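Local coordinates for UTP-glucose-1-phosphate uridylyltransferase 2 (Trypanosoma brucei, PDB 3GUE), which probably catalyses the reaction of UTP with alpha-D-glucose 1-phosphate to give UDP-glucose and diphosphate, and holds UDP-glucose in this crystal, at residues I34-A37 / L38-G42; L278-S281 / A282-P285; E312-K315 / M316-Q320; E287-D290 / S291-I295. All coordinates share one frame; numbering follows the deposited sequence.

Interaction 1. Residues I34-A37 / L38-G42; sequences IQHA and LVRKG
Arg40 reaches back along the last turn of helix 26-40 to the ring of His36, four residues earlier. Arg40 CB sits 3.2 Å from His36 O, and CG lies against Ala37 O. The chain then bends at chi3 (49°), which swings the guanidinium back over the helix backbone. NE lies near His36 ND1, at the edge of the ring and in its plane. Arg40 CZ comes to rest 3.5 Å from Ala37 CA, which lies under one face of the guanidinium, toward the rim of that group; NH1 is by Ala37 CA and CB. Arg40 NH2 gives a hydrogen bond to His36 ND1 at 3.1 Å, nearly straight at 168°. ND1 lies in the guanidinium plane, whereas NH2 stands 24° out of the imidazole plane. Accepting at ND1 leaves the proton to NE2, which is bonded to Phe173 O, so both nitrogens of the buried ring are engaged. Ala11 and Cys15 of helix 10-21 touch the same ring. Arg40 N bonds His36 O at 2.9 Å. The helix stops just beyond: Gly42, with positive phi, is the C-prime residue of a Schellman motif, its N bonded to Val39 O and Glu43 N to Leu38 O.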
loop_
_atom_site.group_PDB
_atom_site.type_symbol
_atom_site.label_atom_id
_atom_site.label_comp_id
_atom_site.label_asym_id
_atom_site.label_seq_id
_atom_site.Cartn_x
_atom_site.Cartn_y
_atom_site.Cartn_z
ATOM N N ILE A 34 -18.546 -3.378 15.915
ATOM C CA ILE A 34 -19.523 -3.102 14.849
ATOM C C ILE A 34 -19.301 -4.067 13.690
ATOM O O ILE A 34 -20.234 -4.776 13.292
ATOM C CB ILE A 34 -19.433 -1.621 14.351
ATOM C CG1 ILE A 34 -20.123 -0.706 15.360
ATOM C CG2 ILE A 34 -20.059 -1.448 12.967
ATOM C CD1 ILE A 34 -19.660 0.739 15.320
ATOM N N GLN A 35 -18.070 -4.087 13.165
ATOM C CA GLN A 35 -17.684 -4.971 12.063
ATOM C C GLN A 35 -17.827 -6.465 12.397
ATOM O O GLN A 35 -18.235 -7.254 11.539
ATOM C CB GLN A 35 -16.236 -4.703 11.637
ATOM C CG GLN A 35 -15.905 -3.258 11.270
ATOM C CD GLN A 35 -14.436 -3.062 11.031
ATOM O OE1 GLN A 35 -13.603 -3.688 11.694
ATOM N NE2 GLN A 35 -14.099 -2.210 10.067
ATOM N N HIS A 36 -17.435 -6.827 13.626
ATOM C CA HIS A 36 -17.597 -8.163 14.230
ATOM C C HIS A 36 -19.037 -8.680 14.235
ATOM O O HIS A 36 -19.292 -9.851 13.848
ATOM C CB HIS A 36 -17.095 -8.154 15.687
ATOM C CG HIS A 36 -16.807 -9.515 16.241
ATOM N ND1 HIS A 36 -17.795 -10.408 16.578
ATOM C CD2 HIS A 36 -15.631 -10.136 16.504
ATOM C CE1 HIS A 36 -17.241 -11.516 17.047
ATOM N NE2 HIS A 36 -15.928 -11.372 17.014
ATOM N N ALA A 37 -19.950 -7.845 14.751
ATOM C CA ALA A 37 -21.391 -8.053 14.551
ATOM C C ALA A 37 -21.716 -8.426 13.105
ATOM O O ALA A 37 -22.355 -9.446 12.897
ATOM C CB ALA A 37 -22.191 -6.840 14.973
ATOM N N LEU A 38 -21.219 -7.654 12.121
ATOM C CA LEU A 38 -21.563 -7.870 10.705
ATOM C C LEU A 38 -21.084 -9.209 10.194
ATOM O O LEU A 38 -21.860 -9.964 9.613
ATOM C CB LEU A 38 -21.031 -6.757 9.781
ATOM C CG LEU A 38 -21.608 -5.342 9.913
ATOM C CD1 LEU A 38 -21.075 -4.480 8.802
ATOM C CD2 LEU A 38 -23.145 -5.327 9.963
ATOM N N VAL A 39 -19.798 -9.478 10.422
ATOM C CA VAL A 39 -19.123 -10.679 9.959
ATOM C C VAL A 39 -19.671 -11.941 10.628
ATOM O O VAL A 39 -19.809 -12.991 9.970
ATOM C CB VAL A 39 -17.573 -10.512 10.117
ATOM C CG1 VAL A 39 -16.810 -11.836 9.929
ATOM C CG2 VAL A 39 -17.077 -9.471 9.148
ATOM N N ARG A 40 -20.043 -11.835 11.908
ATOM C CA ARG A 40 -20.680 -12.958 12.629
ATOM C C ARG A 40 -21.952 -13.456 11.955
ATOM O O ARG A 40 -22.221 -14.645 11.981
ATOM C CB ARG A 40 -20.902 -12.635 14.117
ATOM C CG ARG A 40 -22.357 -12.453 14.586
ATOM C CD ARG A 40 -22.402 -12.446 16.132
ATOM N NE ARG A 40 -21.388 -11.510 16.606
ATOM C CZ ARG A 40 -21.642 -10.344 17.191
ATOM N NH1 ARG A 40 -22.888 -10.005 17.449
ATOM N NH2 ARG A 40 -20.629 -9.535 17.543
ATOM N N LYS A 41 -22.688 -12.544 11.305
ATOM C CA LYS A 41 -23.904 -12.872 10.513
ATOM C C LYS A 41 -23.612 -13.156 9.030
ATOM O O LYS A 41 -24.528 -13.169 8.216
ATOM C CB LYS A 41 -24.954 -11.751 10.567
ATOM C CG LYS A 41 -24.716 -10.673 11.587
ATOM C CD LYS A 41 -25.254 -11.050 12.934
ATOM C CE LYS A 41 -25.067 -9.903 13.899
ATOM N NZ LYS A 41 -26.194 -9.871 14.866
ATOM N N GLY A 42 -22.345 -13.357 8.681
ATOM C CA GLY A 42 -21.989 -13.763 7.324
ATOM C C GLY A 42 -21.711 -12.664 6.309
ATOM O O GLY A 42 -21.676 -12.939 5.109
#

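Interaction 2. Residues L278-S281 / A282-P285; sequences LRES and AQCP. With UPG (uridine-5'-diphosphate-glucose), chain C.
With chi1 at -73° and an extended chain beyond CG, Gln283 runs back alongside the strand it has just left and sets its amide oxygen against Glu280 N. Glu280 instead folds at chi2 (-69°), which carries its carboxylate off to the bound UDP-glucose. The Gln283 OE1 bond to Glu280 N is 2.8 Å long and almost straight, with the N-H donor in the amide's carbonyl plane. Going the other way, Gln283 N bonds Glu280 O at 3.0 Å, so main chain and side chain of one glutamine grip both polar backbone atoms of Glu280. Next in the turn, Cys284 N bonds Ser281 O at 3.2 Å. Glu280 thus has its backbone fixed by Gln283 while its carboxylate takes two sugar hydroxyls: O2' donates to OE1 and O3' to OE2, each at 2.5 Å. That bidentate grip marks the glucose end of the nucleotide-sugar site, where Leu278 CD1 also approaches O3'. Cys284 SG lies over one face of the Arg279 guanidinium, which is bonded beyond the turn to Glu49 (salt bridge), His258 and Ile47 O. The short 3-10 turn lies between helix 289-292 and the end of strand 275-280, which pairs with 257-262 at the edge of a three-stranded antiparallel sheet; Met329 of strand 329-334 touches Glu280 and Gln283, and Asn331 touches Ala282.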
loop_
_atom_site.group_PDB
_atom_site.type_symbol
_atom_site.label_atom_id
_atom_site.label_comp_id
_atom_site.label_asym_id
_atom_site.label_seq_id
_atom_site.Cartn_x
_atom_site.Cartn_y
_atom_site.Cartn_z
ATOM N N LEU A 278 -14.402 1.992 -4.207
ATOM C CA LEU A 278 -13.084 1.398 -4.345
ATOM C C LEU A 278 -13.275 -0.096 -4.134
ATOM O O LEU A 278 -13.855 -0.527 -3.123
ATOM C CB LEU A 278 -12.121 2.019 -3.330
ATOM C CG LEU A 278 -10.688 1.493 -3.185
ATOM C CD1 LEU A 278 -9.870 1.778 -4.427
ATOM C CD2 LEU A 278 -10.035 2.177 -1.936
ATOM N N ARG A 279 -12.911 -0.900 -5.122
ATOM C CA ARG A 279 -12.924 -2.347 -4.896
ATOM C C ARG A 279 -11.494 -2.882 -4.752
ATOM O O ARG A 279 -10.742 -2.925 -5.738
ATOM C CB ARG A 279 -13.664 -3.091 -5.977
ATOM C CG ARG A 279 -13.784 -4.582 -5.660
ATOM C CD ARG A 279 -14.627 -5.333 -6.612
ATOM N NE ARG A 279 -14.208 -5.224 -8.011
ATOM C CZ ARG A 279 -14.787 -5.894 -8.995
ATOM N NH1 ARG A 279 -15.780 -6.726 -8.715
ATOM N NH2 ARG A 279 -14.380 -5.739 -10.252
ATOM N N GLU A 280 -11.138 -3.253 -3.516
ATOM C CA GLU A 280 -9.827 -3.849 -3.193
ATOM C C GLU A 280 -9.773 -5.322 -3.582
ATOM O O GLU A 280 -10.808 -5.948 -3.787
ATOM C CB GLU A 280 -9.532 -3.722 -1.709
ATOM C CG GLU A 280 -9.353 -2.289 -1.188
ATOM C CD GLU A 280 -8.089 -1.622 -1.693
ATOM O OE1 GLU A 280 -6.973 -1.944 -1.236
ATOM O OE2 GLU A 280 -8.221 -0.750 -2.536
ATOM N N SER A 281 -8.565 -5.874 -3.661
ATOM C CA SER A 281 -8.382 -7.320 -3.857
ATOM C C SER A 281 -9.213 -8.177 -2.888
ATOM O O SER A 281 -9.867 -9.146 -3.302
ATOM C CB SER A 281 -6.903 -7.673 -3.700
ATOM O OG SER A 281 -6.164 -7.282 -4.832
ATOM N N ALA A 282 -9.172 -7.815 -1.609
ATOM C CA ALA A 282 -9.886 -8.525 -0.552
ATOM C C ALA A 282 -11.420 -8.408 -0.629
ATOM O O ALA A 282 -12.139 -9.125 0.074
ATOM C CB ALA A 282 -9.404 -8.048 0.791
ATOM N N GLN A 283 -11.910 -7.519 -1.487
ATOM C CA GLN A 283 -13.356 -7.288 -1.649
ATOM C C GLN A 283 -13.871 -7.968 -2.907
ATOM O O GLN A 283 -15.053 -7.888 -3.234
ATOM C CB GLN A 283 -13.655 -5.786 -1.692
ATOM C CG GLN A 283 -13.540 -5.087 -0.349
ATOM C CD GLN A 283 -13.591 -3.575 -0.477
ATOM O OE1 GLN A 283 -12.909 -2.994 -1.335
ATOM N NE2 GLN A 283 -14.383 -2.916 0.394
ATOM N N CYS A 284 -12.977 -8.638 -3.624
ATOM C CA CYS A 284 -13.352 -9.250 -4.881
ATOM C C CYS A 284 -13.610 -10.738 -4.698
ATOM O O CYS A 284 -12.696 -11.490 -4.348
ATOM C CB CYS A 284 -12.321 -8.967 -5.995
ATOM S SG CYS A 284 -12.766 -9.710 -7.587
ATOM N N PRO A 285 -14.870 -11.165 -4.922
ATOM C CA PRO A 285 -15.250 -12.568 -4.805
ATOM C C PRO A 285 -14.523 -13.405 -5.830
ATOM O O PRO A 285 -14.294 -12.952 -6.954
ATOM C CB PRO A 285 -16.748 -12.560 -5.125
ATOM C CG PRO A 285 -17.165 -11.168 -4.971
ATOM C CD PRO A 285 -16.016 -10.331 -5.328
HETATM N N1 UPG C . -0.357 -0.472 5.998
HETATM C C2 UPG C . -0.508 0.185 7.236
HETATM N N3 UPG C . -1.419 -0.349 8.130
HETATM C C4 UPG C . -2.170 -1.469 7.864
HETATM C C5 UPG C . -2.042 -2.117 6.628
HETATM C C6 UPG C . -1.143 -1.627 5.686
HETATM O O2 UPG C . 0.137 1.184 7.588
HETATM O O4 UPG C . -2.943 -1.865 8.747
HETATM C C1C UPG C . 0.612 0.066 4.990
HETATM C C2C UPG C . 1.605 -0.870 4.295
HETATM O O2C UPG C . 2.750 -1.108 5.125
HETATM C C3C UPG C . 1.976 -0.009 3.089
HETATM C C4C UPG C . 0.647 0.633 2.726
HETATM O O4C UPG C . -0.188 0.586 3.914
HETATM O O3C UPG C . 2.867 1.022 3.512
HETATM C C5C UPG C . -0.091 -0.162 1.600
HETATM O O5C UPG C . -0.531 -1.433 1.997
HETATM P PA UPG C . -0.410 -2.701 1.006
HETATM O O1A UPG C . 0.983 -2.645 0.481
HETATM O O2A UPG C . -0.897 -3.935 1.635
HETATM O O3A UPG C . -1.412 -2.258 -0.223
HETATM P PB UPG C . -3.005 -2.562 -0.358
HETATM O O1B UPG C . -3.664 -2.104 0.877
HETATM O O2B UPG C . -3.249 -3.951 -0.859
HETATM O O3B UPG C . -3.321 -1.618 -1.617
HETATM C "C1'" UPG C . -3.179 -0.158 -1.464
HETATM C "C2'" UPG C . -4.524 0.498 -1.743
HETATM C "C3'" UPG C . -4.954 0.087 -3.146
HETATM C "C4'" UPG C . -3.905 0.585 -4.154
HETATM C "C5'" UPG C . -2.508 0.015 -3.799
HETATM C "C6'" UPG C . -1.432 0.733 -4.573
HETATM O "O2'" UPG C . -5.520 0.073 -0.794
HETATM O "O3'" UPG C . -6.252 0.597 -3.401
HETATM O "O4'" UPG C . -4.261 0.205 -5.474
HETATM O "O5'" UPG C . -2.156 0.225 -2.404
HETATM O "O6'" UPG C . -0.229 -0.037 -4.528
HETATM O O HOH W 1 -14.426 -0.174 -0.776
HETATM O O HOH W 2 -11.126 -12.037 -2.245
#

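Interaction 3. Residues E312-K315 / M316-Q320; sequences ELKK and MMDEQ
Lys314 and Asp318 form an i to i+4 salt bridge on helix 310-319, one turn apart and near the helix's C-terminal end. The ionic part is loose: Lys314 NZ stands 3.6 Å from Asp318 OD2. Lys314 CE is nearer to Asp318 OD2, at 3.2 Å, so the carboxylate lies over the end of the lysine's aliphatic chain as much as against its ammonium group. The torsions explain this. Lys314 starts with CG anti to its backbone N (chi1 170°), then bends at chi2 and again at chi4, bringing its end forward to the next turn. Asp318 is held from a second direction, because OD1 is hydrogen-bonded to Tyr199 OH of helix 194-201; this fixes how the carboxylate is rotated. A weak, long ion pair with Asp205 is a further partner of the lysine.

The apolar part belongs to the neighbouring pair, Leu313 and Met317, whose side chains lie side by side and point the same way. Leu313 CD1 meets Met317 CG at 4.0 Å, and SD is scarcely farther off. Tyr195 and Tyr199 of helix 194-201 pack on this pair, and Leu204 of helix 203-209 touches Leu313 and Lys314, so this side of the helix is the one set against its two neighbours. Met316 faces other company, Leu324 and Phe359 in loops.

Backbone bonds run in regular alpha-helical order, from Met316 N on Glu312 O through Asp318 N on Lys314 O. In the last of the crossing series, Glu319 N bonds Lys315 O at 3.1 Å from above the carbonyl plane, 35° out of it.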
loop_
_atom_site.group_PDB
_atom_site.type_symbol
_atom_site.label_atom_id
_atom_site.label_comp_id
_atom_site.label_asym_id
_atom_site.label_seq_id
_atom_site.Cartn_x
_atom_site.Cartn_y
_atom_site.Cartn_z
ATOM N N GLU A 312 -11.866 19.331 7.122
ATOM C CA GLU A 312 -13.000 18.505 6.670
ATOM C C GLU A 312 -13.034 17.155 7.409
ATOM O O GLU A 312 -14.091 16.717 7.867
ATOM C CB GLU A 312 -13.002 18.282 5.156
ATOM C CG GLU A 312 -13.295 19.535 4.315
ATOM C CD GLU A 312 -14.560 20.276 4.744
ATOM O OE1 GLU A 312 -15.554 19.608 5.116
ATOM O OE2 GLU A 312 -14.555 21.527 4.712
ATOM N N LEU A 313 -11.883 16.497 7.525
ATOM C CA LEU A 313 -11.820 15.279 8.344
ATOM C C LEU A 313 -12.285 15.531 9.763
ATOM O O LEU A 313 -13.063 14.746 10.315
ATOM C CB LEU A 313 -10.420 14.663 8.348
ATOM C CG LEU A 313 -10.285 13.407 9.192
ATOM C CD1 LEU A 313 -10.949 12.188 8.521
ATOM C CD2 LEU A 313 -8.813 13.112 9.599
ATOM N N LYS A 314 -11.832 16.633 10.351
ATOM C CA LYS A 314 -12.186 16.947 11.720
ATOM C C LYS A 314 -13.698 17.074 11.861
ATOM O O LYS A 314 -14.297 16.482 12.766
ATOM C CB LYS A 314 -11.491 18.240 12.165
ATOM C CG LYS A 314 -11.977 18.796 13.488
ATOM C CD LYS A 314 -11.409 18.058 14.697
ATOM C CE LYS A 314 -12.083 18.550 15.987
ATOM N NZ LYS A 314 -12.168 20.059 16.011
ATOM N N LYS A 315 -14.298 17.845 10.950
ATOM C CA LYS A 315 -15.751 18.063 10.899
ATOM C C LYS A 315 -16.543 16.768 10.695
ATOM O O LYS A 315 -17.597 16.587 11.301
ATOM C CB LYS A 315 -16.098 19.090 9.805
ATOM C CG LYS A 315 -15.569 20.486 10.115
ATOM C CD LYS A 315 -15.639 21.424 8.904
ATOM C CE LYS A 315 -16.984 22.113 8.796
ATOM N NZ LYS A 315 -16.974 23.236 7.797
ATOM N N MET A 316 -16.035 15.868 9.856
ATOM C CA MET A 316 -16.683 14.567 9.664
ATOM C C MET A 316 -16.608 13.717 10.934
ATOM O O MET A 316 -17.635 13.213 11.406
ATOM C CB MET A 316 -16.084 13.831 8.470
ATOM C CG MET A 316 -16.964 12.704 7.898
ATOM S SD MET A 316 -16.298 12.070 6.337
ATOM C CE MET A 316 -15.508 13.558 5.706
ATOM N N MET A 317 -15.409 13.600 11.505
ATOM C CA MET A 317 -15.182 12.764 12.684
ATOM C C MET A 317 -16.057 13.211 13.860
ATOM O O MET A 317 -16.664 12.372 14.524
ATOM C CB MET A 317 -13.694 12.720 13.086
ATOM C CG MET A 317 -12.735 12.111 12.056
ATOM S SD MET A 317 -13.033 10.415 11.555
ATOM C CE MET A 317 -12.469 9.532 13.007
ATOM N N ASP A 318 -16.117 14.526 14.097
ATOM C CA ASP A 318 -16.985 15.109 15.123
ATOM C C ASP A 318 -18.436 14.747 14.856
ATOM O O ASP A 318 -19.130 14.258 15.742
ATOM C CB ASP A 318 -16.853 16.643 15.160
ATOM C CG ASP A 318 -15.650 17.123 15.970
ATOM O OD1 ASP A 318 -15.138 16.354 16.824
ATOM O OD2 ASP A 318 -15.248 18.299 15.775
ATOM N N GLU A 319 -18.874 14.999 13.627
ATOM C CA GLU A 319 -20.239 14.742 13.177
ATOM C C GLU A 319 -20.638 13.281 13.420
ATOM O O GLU A 319 -21.685 13.001 13.994
ATOM C CB GLU A 319 -20.331 15.104 11.694
ATOM C CG GLU A 319 -21.704 15.097 11.053
ATOM C CD GLU A 319 -21.605 15.421 9.574
ATOM O OE1 GLU A 319 -21.404 16.610 9.234
ATOM O OE2 GLU A 319 -21.714 14.485 8.751
ATOM N N GLN A 320 -19.767 12.361 13.025
ATOM C CA GLN A 320 -20.059 10.932 13.092
ATOM C C GLN A 320 -19.590 10.270 14.398
ATOM O O GLN A 320 -19.594 9.039 14.517
ATOM C CB GLN A 320 -19.487 10.246 11.855
ATOM C CG GLN A 320 -19.866 10.974 10.575
ATOM C CD GLN A 320 -20.214 10.033 9.456
ATOM O OE1 GLN A 320 -19.596 10.067 8.379
ATOM N NE2 GLN A 320 -21.207 9.167 9.697
#

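Interaction 4. Residues E287-D290 / S291-I295; sequences EDED and SFQNI. With SO4 (sulfate ion), chain G.
The single-turn helix 289-292 brings Glu289 onto the side chains of Phe292 and Gln293. A bend at chi2 (57°) turns the Glu289 carboxylate forward along the helix. Glu289 OE1 rests 3.5 Å from Gln293 CG and 3.7 Å from Phe292 CB. Glu289 OE2 accepts a weak hydrogen bond from Gln293 NE2 at 3.4 Å, the carboxylate and amide planes standing 77° apart. NE2 has a stronger partner in Lys254 O, so the glutamine ties the helix to a neighbouring loop. Phe292 N bonds Asp288 O at 2.8 Å, almost straight, which closes the turn. Asp288 occupies the N-cap position without a side-chain capping bond; its OD2 goes to Glu49 N. This turn follows the strand and 3-10 segment that carry the sugar-binding Glu280, and its buried Phe292 is the residue that faces them. The ring makes a cation-pi contact with Arg249 and meets that of His258. On another side of the turn sits a sulfate, probably from the crystallisation liquor. Within these residues two side chains hold it: Ser291 OG donates to its O3 at 2.8 Å, and Asn294 ND2 to its O4 at 2.9 Å in a nearly straight bond of 174°; Lys297 NZ also bonds it. Asn294 OD1 is hydrogen-bonded to Lys297 N, which orients the amide with ND2 toward the sulfate.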
loop_
_atom_site.group_PDB
_atom_site.type_symbol
_atom_site.label_atom_id
_atom_site.label_comp_id
_atom_site.label_asym_id
_atom_site.label_seq_id
_atom_site.Cartn_x
_atom_site.Cartn_y
_atom_site.Cartn_z
ATOM N N GLU A 287 -15.283 -15.762 -7.927
ATOM C CA GLU A 287 -15.932 -15.837 -9.269
ATOM C C GLU A 287 -15.690 -14.603 -10.168
ATOM O O GLU A 287 -15.871 -14.667 -11.392
ATOM C CB GLU A 287 -17.450 -16.084 -9.147
ATOM C CG GLU A 287 -17.910 -16.841 -7.869
ATOM C CD GLU A 287 -17.983 -15.917 -6.661
ATOM O OE1 GLU A 287 -17.311 -16.208 -5.642
ATOM O OE2 GLU A 287 -18.680 -14.874 -6.757
ATOM N N ASP A 288 -15.268 -13.496 -9.551
ATOM C CA ASP A 288 -15.088 -12.218 -10.242
ATOM C C ASP A 288 -13.639 -11.826 -10.532
ATOM O O ASP A 288 -13.388 -10.708 -10.973
ATOM C CB ASP A 288 -15.750 -11.086 -9.442
ATOM C CG ASP A 288 -17.265 -11.173 -9.439
ATOM O OD1 ASP A 288 -17.850 -12.043 -10.130
ATOM O OD2 ASP A 288 -17.864 -10.362 -8.726
ATOM N N GLU A 289 -12.694 -12.731 -10.292
ATOM C CA GLU A 289 -11.265 -12.412 -10.476
ATOM C C GLU A 289 -10.960 -11.948 -11.910
ATOM O O GLU A 289 -10.195 -11.008 -12.098
ATOM C CB GLU A 289 -10.371 -13.603 -10.059
ATOM C CG GLU A 289 -8.839 -13.407 -10.221
ATOM C CD GLU A 289 -8.283 -12.201 -9.464
ATOM O OE1 GLU A 289 -9.005 -11.207 -9.311
ATOM O OE2 GLU A 289 -7.099 -12.227 -9.046
ATOM N N ASP A 290 -11.563 -12.621 -12.898
ATOM C CA ASP A 290 -11.380 -12.289 -14.308
ATOM C C ASP A 290 -11.787 -10.844 -14.625
ATOM O O ASP A 290 -11.001 -10.087 -15.201
ATOM C CB ASP A 290 -12.079 -13.326 -15.224
ATOM C CG ASP A 290 -11.383 -14.685 -15.204
ATOM O OD1 ASP A 290 -10.261 -14.756 -14.652
ATOM O OD2 ASP A 290 -11.937 -15.682 -15.742
ATOM N N SER A 291 -12.990 -10.453 -14.210
ATOM C CA SER A 291 -13.419 -9.048 -14.243
ATOM C C SER A 291 -12.476 -8.121 -13.446
ATOM O O SER A 291 -11.970 -7.128 -13.983
ATOM C CB SER A 291 -14.858 -8.923 -13.727
ATOM O OG SER A 291 -15.767 -9.679 -14.508
ATOM N N PHE A 292 -12.216 -8.441 -12.174
ATOM C CA PHE A 292 -11.336 -7.584 -11.368
ATOM C C PHE A 292 -10.028 -7.311 -12.114
ATOM O O PHE A 292 -9.456 -6.224 -11.965
ATOM C CB PHE A 292 -11.070 -8.177 -9.969
ATOM C CG PHE A 292 -10.179 -7.319 -9.080
ATOM C CD1 PHE A 292 -10.740 -6.420 -8.184
ATOM C CD2 PHE A 292 -8.774 -7.453 -9.117
ATOM C CE1 PHE A 292 -9.939 -5.628 -7.361
ATOM C CE2 PHE A 292 -7.957 -6.693 -8.288
ATOM C CZ PHE A 292 -8.537 -5.765 -7.400
ATOM N N GLN A 293 -9.595 -8.291 -12.921
ATOM C CA GLN A 293 -8.288 -8.266 -13.636
ATOM C C GLN A 293 -8.376 -7.856 -15.111
ATOM O O GLN A 293 -7.380 -7.864 -15.832
ATOM C CB GLN A 293 -7.532 -9.598 -13.491
ATOM C CG GLN A 293 -7.160 -9.981 -12.055
ATOM C CD GLN A 293 -6.024 -9.145 -11.478
ATOM O OE1 GLN A 293 -5.431 -8.303 -12.160
ATOM N NE2 GLN A 293 -5.681 -9.417 -10.230
ATOM N N ASN A 294 -9.568 -7.474 -15.545
ATOM C CA ASN A 294 -9.753 -6.848 -16.848
ATOM C C ASN A 294 -9.281 -5.381 -16.766
ATOM O O ASN A 294 -10.020 -4.530 -16.299
ATOM C CB ASN A 294 -11.235 -6.944 -17.229
ATOM C CG ASN A 294 -11.507 -6.537 -18.652
ATOM O OD1 ASN A 294 -10.786 -5.729 -19.228
ATOM N ND2 ASN A 294 -12.568 -7.096 -19.235
ATOM N N ILE A 295 -8.050 -5.094 -17.205
ATOM C CA ILE A 295 -7.469 -3.753 -17.020
ATOM C C ILE A 295 -8.084 -2.715 -17.969
ATOM O O ILE A 295 -7.936 -1.500 -17.751
ATOM C CB ILE A 295 -5.920 -3.734 -17.142
ATOM C CG1 ILE A 295 -5.474 -4.019 -18.597
ATOM C CG2 ILE A 295 -5.266 -4.687 -16.107
ATOM C CD1 ILE A 295 -3.995 -3.768 -18.829
HETATM S S SO4 G . -15.649 -9.038 -18.053
HETATM O O1 SO4 G . -16.196 -10.402 -18.081
HETATM O O2 SO4 G . -16.022 -8.344 -19.287
HETATM O O3 SO4 G . -16.187 -8.327 -16.891
HETATM O O4 SO4 G . -14.198 -9.127 -17.900
HETATM O O HOH W 3 -15.172 -12.674 -14.139
#

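In the fold
Along the chain the order is interaction 1, interaction 2, interaction 4, interaction 3. Interactions 2 and 4 touch: their centres are about 10 Å apart, and Phe292 of the short helix packs on the end of strand 275-280 and its turn, with Phe292 CE1 3.3 Å from Arg279 O and Phe292 CB 3.3 Å from Cys284 SG. Helix 289-292 thus backs the strand end whose Glu280 holds the glucose. Interaction 1, on helix 26-40, lies about 18 Å from interaction 2 between centres. Interaction 3, on helix 310-319 after central-sheet strand 300-309, is about 35 Å from interaction 4, again between centres, and away from the substrate site.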